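Local coordinates for PPC domain-containing protein (Pyrococcus horikoshii, PDB 2DT4) that is of uncharacterised function but belongs to the plant- and prokaryote-conserved PPC family, whose plant members carry this domain beside DNA-binding AT-hooks, at the interface of chains A and B. Sequence-based numbering; all coordinates share one arbitrary frame. Chains: chain A/B, Hypothetical protein PH0802.

Contact 1: the interface of chains A and B. Residues chain A 13, 43, 115; chain B 77-78, 89-91, 128, 137-138.
A:Glu115, from strand 114-123, pushes its carboxylate into a polar pocket of chain B lined by B:Asn78, B:His89, B:Arg128 and B:Trp138. CB of A:Glu115 lies 3.8 Å from CZ3 of the B:Trp138 ring. CG touches the same ring corner. The chain runs extended beyond CG (chi2 170°), which carries the carboxylate over one face of the indole, near its rim, to B:Arg128. There the two groups meet tip to tip, their planes 40° apart. The guanidinium grips end-on in a salt bridge. B:Arg128 NH1 donates to A:Glu115 OE1 at 2.8 Å, from above the carboxylate plane. B:Arg128 NH2 donates to A:Glu115 OE2 at 2.9 Å, on the syn side but tilted from that plane. A:Glu115 OE1 also accepts from the amide ND2 of B:Asn78 at 3.0 Å, which comes from the same face as NH1. The amide OD1 of B:Asn78 in turn takes a bond from B:Arg128 NH1 on a lone pair, which ties the two donors together and helps to set the amide's orientation. Water 1 links OE2 to the backbone N of B:Trp138. The carbon edge of B:His89 faces OE1 in plane.

Apolar contacts flank this cluster. A:Leu13 CG sits 3.7 Å from B:Trp138 CH2, the side chains crossing at about a right angle. A:Ile43 lays CB over one face of the B:His91 ring, near its rim. The site probably anchors and orients neighbouring subunits of the three-copy deposited assembly.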
# COMPACT_ATOMS: atom_id res chain seq x y z
N LEU A 13 -2.73 -14.70 -3.13
CA LEU A 13 -3.81 -13.82 -2.71
C LEU A 13 -4.79 -14.70 -1.96
O LEU A 13 -5.25 -15.70 -2.52
CB LEU A 13 -4.49 -13.17 -3.93
CG LEU A 13 -5.62 -12.20 -3.54
CD1 LEU A 13 -5.12 -11.04 -2.67
CD2 LEU A 13 -6.31 -11.70 -4.80
N ILE A 43 -5.73 -5.70 3.25
CA ILE A 43 -6.84 -4.98 3.85
C ILE A 43 -7.71 -5.94 4.63
O ILE A 43 -7.59 -7.17 4.53
CB ILE A 43 -7.70 -4.26 2.75
CG1 ILE A 43 -8.28 -5.24 1.74
CG2 ILE A 43 -6.86 -3.14 2.04
CD1 ILE A 43 -9.24 -4.61 0.72
N GLU A 115 -7.44 -9.88 3.77
CA GLU A 115 -7.28 -10.25 2.39
C GLU A 115 -5.87 -9.79 2.07
O GLU A 115 -5.60 -8.57 1.96
CB GLU A 115 -8.34 -9.61 1.51
CG GLU A 115 -9.73 -10.16 1.84
CD GLU A 115 -10.89 -9.43 1.19
OE1 GLU A 115 -10.70 -8.45 0.46
OE2 GLU A 115 -12.05 -9.84 1.44
N GLY B 77 -6.36 -2.72 -2.55
CA GLY B 77 -7.51 -3.58 -2.66
C GLY B 77 -7.36 -4.67 -3.69
O GLY B 77 -6.26 -5.01 -4.09
N ASN B 78 -8.49 -5.21 -4.12
CA ASN B 78 -8.45 -6.33 -5.03
C ASN B 78 -9.70 -6.36 -5.91
O ASN B 78 -10.70 -5.70 -5.63
CB ASN B 78 -8.28 -7.64 -4.23
CG ASN B 78 -9.32 -7.82 -3.16
OD1 ASN B 78 -10.51 -7.89 -3.49
ND2 ASN B 78 -8.90 -7.82 -1.88
N HIS B 89 -12.98 -4.33 -4.40
CA HIS B 89 -13.02 -4.11 -2.95
C HIS B 89 -11.75 -3.40 -2.58
O HIS B 89 -10.67 -3.92 -2.80
CB HIS B 89 -13.17 -5.41 -2.18
CG HIS B 89 -13.38 -5.22 -0.72
ND1 HIS B 89 -14.18 -4.21 -0.22
CD2 HIS B 89 -12.88 -5.88 0.36
CE1 HIS B 89 -14.18 -4.27 1.11
NE2 HIS B 89 -13.41 -5.28 1.47
N ALA B 90 -11.88 -2.19 -2.03
CA ALA B 90 -10.71 -1.43 -1.63
C ALA B 90 -10.92 -0.62 -0.37
O ALA B 90 -12.04 -0.24 -0.04
CB ALA B 90 -10.26 -0.51 -2.74
N HIS B 91 -9.83 -0.31 0.31
CA HIS B 91 -9.82 0.56 1.49
C HIS B 91 -8.93 1.74 1.17
O HIS B 91 -7.99 1.63 0.38
CB HIS B 91 -9.27 -0.14 2.74
CG HIS B 91 -10.23 -1.12 3.35
ND1 HIS B 91 -10.54 -1.11 4.69
CD2 HIS B 91 -10.99 -2.09 2.79
CE1 HIS B 91 -11.39 -2.09 4.95
NE2 HIS B 91 -11.68 -2.70 3.81
N ARG B 128 -16.10 -14.16 -4.37
CA ARG B 128 -16.80 -13.62 -3.21
C ARG B 128 -18.21 -14.20 -3.15
O ARG B 128 -18.98 -14.06 -4.10
CB ARG B 128 -16.91 -12.12 -3.24
CG ARG B 128 -15.61 -11.38 -3.08
CD ARG B 128 -15.77 -9.88 -2.93
NE ARG B 128 -14.45 -9.27 -2.77
CZ ARG B 128 -13.73 -9.29 -1.65
NH1 ARG B 128 -12.51 -8.76 -1.66
NH2 ARG B 128 -14.18 -9.83 -0.53
N LEU B 137 -17.32 -12.91 0.85
CA LEU B 137 -15.90 -13.25 1.00
C LEU B 137 -15.48 -14.48 0.22
O LEU B 137 -16.30 -15.31 -0.15
CB LEU B 137 -15.65 -13.58 2.48
CG LEU B 137 -16.00 -12.47 3.50
CD1 LEU B 137 -15.88 -12.92 4.91
CD2 LEU B 137 -15.18 -11.22 3.25
N TRP B 138 -14.18 -14.59 -0.03
CA TRP B 138 -13.58 -15.77 -0.63
C TRP B 138 -13.56 -16.92 0.38
O TRP B 138 -13.59 -16.69 1.58
CB TRP B 138 -12.11 -15.50 -0.98
CG TRP B 138 -11.87 -14.25 -1.77
CD1 TRP B 138 -12.67 -13.68 -2.69
CD2 TRP B 138 -10.73 -13.40 -1.66
NE1 TRP B 138 -12.11 -12.52 -3.16
CE2 TRP B 138 -10.90 -12.34 -2.54
CE3 TRP B 138 -9.56 -13.46 -0.90
CZ2 TRP B 138 -9.95 -11.32 -2.69
CZ3 TRP B 138 -8.63 -12.44 -1.01
CH2 TRP B 138 -8.82 -11.40 -1.92
O HOH W 1 -12.26 -12.58 0.98
O HOH W 2 -6.21 -7.61 -0.84

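Contact 2: the interface of chains A and B. Residues chain A 41-43, 73-76; chain B 74, 76, 91.
Two copies of strand 69-82 approach each other here, one from each chain, with strand 38-46 of chain A alongside. B:Ile76 is the main apolar insert and loses 99 Å² of surface to chain A. It enters between A:Asn41 and A:Ile43 on one strand and A:Ser74 and A:Ile76 on the other.

Its two branches take different partners. CG1 lies anti to the carbonyl carbon (chi1 -63°) and the chain continues extended, which points CD1 at strand 69-82 of chain A. B:Ile76 CD1 meets A:Ser74 CB at 3.5 Å. B:Ile76 CD1 also approaches CG1 of A:Ile76, the same residue of the other copy, at 4.1 Å. Those two isoleucines are therefore paired unequally: the tip of one meets the middle of the other. The CG2 methyl lies anti to the backbone N and turns toward strand 38-46. B:Ile76 CG2 packs 3.8 Å from A:Ile43 CG2. B:Ile76 CG2 also lies 3.5 Å from the amide oxygen OD1 of A:Asn41. B:Ile76 lies alongside A:Asn41 and A:Ile43, running opposite to each. The CG2 of A:Ile43 also rests against the backbone O of B:Ile76.

At one side, CB of B:His91 packs against the backbone of A:Ile73, 3.8 Å from A:Ile73 CA.

No direct polar bond joins the chains in this patch. Waters bridge them instead. Water 3 lies 2.8 Å from the carbonyl O of A:Ile73, and also bonds the hydroxyl OG of B:Ser74 and the backbone O of B:His91. Water 4 joins the two serine hydroxyls, 2.9 Å from OG of A:Ser74 and equally far from OG of B:Ser74. The patch supplies a mainly apolar, water-edged seam that probably helps hold together the strands of adjacent subunits in what is probably a trimer.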
# COMPACT_ATOMS: atom_id res chain seq x y z
N ASN A 41 0.87 -7.02 1.16
CA ASN A 41 -0.02 -5.86 1.21
C ASN A 41 -1.37 -6.47 1.54
O ASN A 41 -1.61 -7.62 1.23
CB ASN A 41 -0.03 -4.89 0.03
CG ASN A 41 -0.97 -5.29 -1.08
OD1 ASN A 41 -2.09 -5.76 -0.85
ND2 ASN A 41 -0.52 -5.06 -2.29
N GLY A 42 -2.22 -5.73 2.22
CA GLY A 42 -3.56 -6.21 2.43
C GLY A 42 -4.49 -5.24 3.14
O GLY A 42 -4.10 -4.15 3.51
N ILE A 43 -5.73 -5.70 3.25
CA ILE A 43 -6.84 -4.98 3.85
C ILE A 43 -7.71 -5.94 4.63
O ILE A 43 -7.59 -7.17 4.53
CB ILE A 43 -7.70 -4.26 2.75
CG1 ILE A 43 -8.28 -5.24 1.74
CG2 ILE A 43 -6.86 -3.14 2.04
CD1 ILE A 43 -9.24 -4.61 0.72
N ILE A 73 -7.05 -0.53 6.91
CA ILE A 73 -7.04 0.31 5.73
C ILE A 73 -5.83 0.00 4.87
O ILE A 73 -5.94 -0.14 3.65
CB ILE A 73 -7.07 1.79 6.13
CG1 ILE A 73 -8.40 2.13 6.81
CG2 ILE A 73 -6.68 2.73 4.95
CD1 ILE A 73 -8.40 3.46 7.53
N SER A 74 -4.70 -0.22 5.52
CA SER A 74 -3.51 -0.65 4.82
C SER A 74 -2.68 -1.52 5.72
O SER A 74 -2.54 -1.20 6.86
CB SER A 74 -2.66 0.53 4.35
OG SER A 74 -2.13 1.29 5.42
N LEU A 75 -2.10 -2.60 5.01
CA LEU A 75 -1.09 -3.35 5.64
C LEU A 75 -0.06 -3.36 4.55
O LEU A 75 -0.37 -3.69 3.42
CB LEU A 75 -1.53 -4.79 5.99
CG LEU A 75 -0.30 -5.52 6.55
CD1 LEU A 75 -0.66 -6.37 7.71
CD2 LEU A 75 0.46 -6.24 5.49
N ILE A 76 1.17 -3.01 4.91
CA ILE A 76 2.26 -3.01 3.94
C ILE A 76 3.40 -3.56 4.72
O ILE A 76 3.62 -3.16 5.86
CB ILE A 76 2.65 -1.64 3.35
CG1 ILE A 76 1.47 -1.05 2.55
CG2 ILE A 76 3.85 -1.79 2.46
CD1 ILE A 76 1.72 0.32 2.07
N SER B 74 -3.54 6.33 0.34
CA SER B 74 -3.42 4.93 -0.04
C SER B 74 -4.74 4.42 -0.51
O SER B 74 -5.72 4.72 0.10
CB SER B 74 -2.92 4.06 1.12
OG SER B 74 -3.83 4.00 2.20
N ILE B 76 -5.67 0.42 -1.47
CA ILE B 76 -5.15 -0.93 -1.52
C ILE B 76 -6.38 -1.76 -1.66
O ILE B 76 -7.36 -1.53 -0.96
CB ILE B 76 -4.34 -1.40 -0.29
CG1 ILE B 76 -3.08 -0.54 -0.13
CG2 ILE B 76 -3.97 -2.85 -0.44
CD1 ILE B 76 -2.32 -0.84 1.10
N HIS B 91 -9.83 -0.31 0.31
CA HIS B 91 -9.82 0.56 1.49
C HIS B 91 -8.93 1.74 1.17
O HIS B 91 -7.99 1.63 0.38
CB HIS B 91 -9.27 -0.14 2.74
CG HIS B 91 -10.23 -1.12 3.35
ND1 HIS B 91 -10.54 -1.11 4.69
CD2 HIS B 91 -10.99 -2.09 2.79
CE1 HIS B 91 -11.39 -2.09 4.95
NE2 HIS B 91 -11.68 -2.70 3.81
O HOH W 3 -5.37 1.81 1.74
O HOH W 4 -2.30 4.12 4.69

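Contact 1 and contact 2 are neighbouring patches of one interface, with C-alpha centres about 10 Å apart. They share A:Ile43 and B:His91, which carry the packing from one patch into the next. Strand 38-46 of chain A and strands 69-82 and 85-95 of chain B serve both. The polar patch can set the register of subunits that the apolar one helps to hold. The interface is not an exact two-fold. The two chains contribute partly different residues, which would suit a cyclic arrangement of three copies. In the deposited three-copy assembly the same pair of patches should recur between subunits.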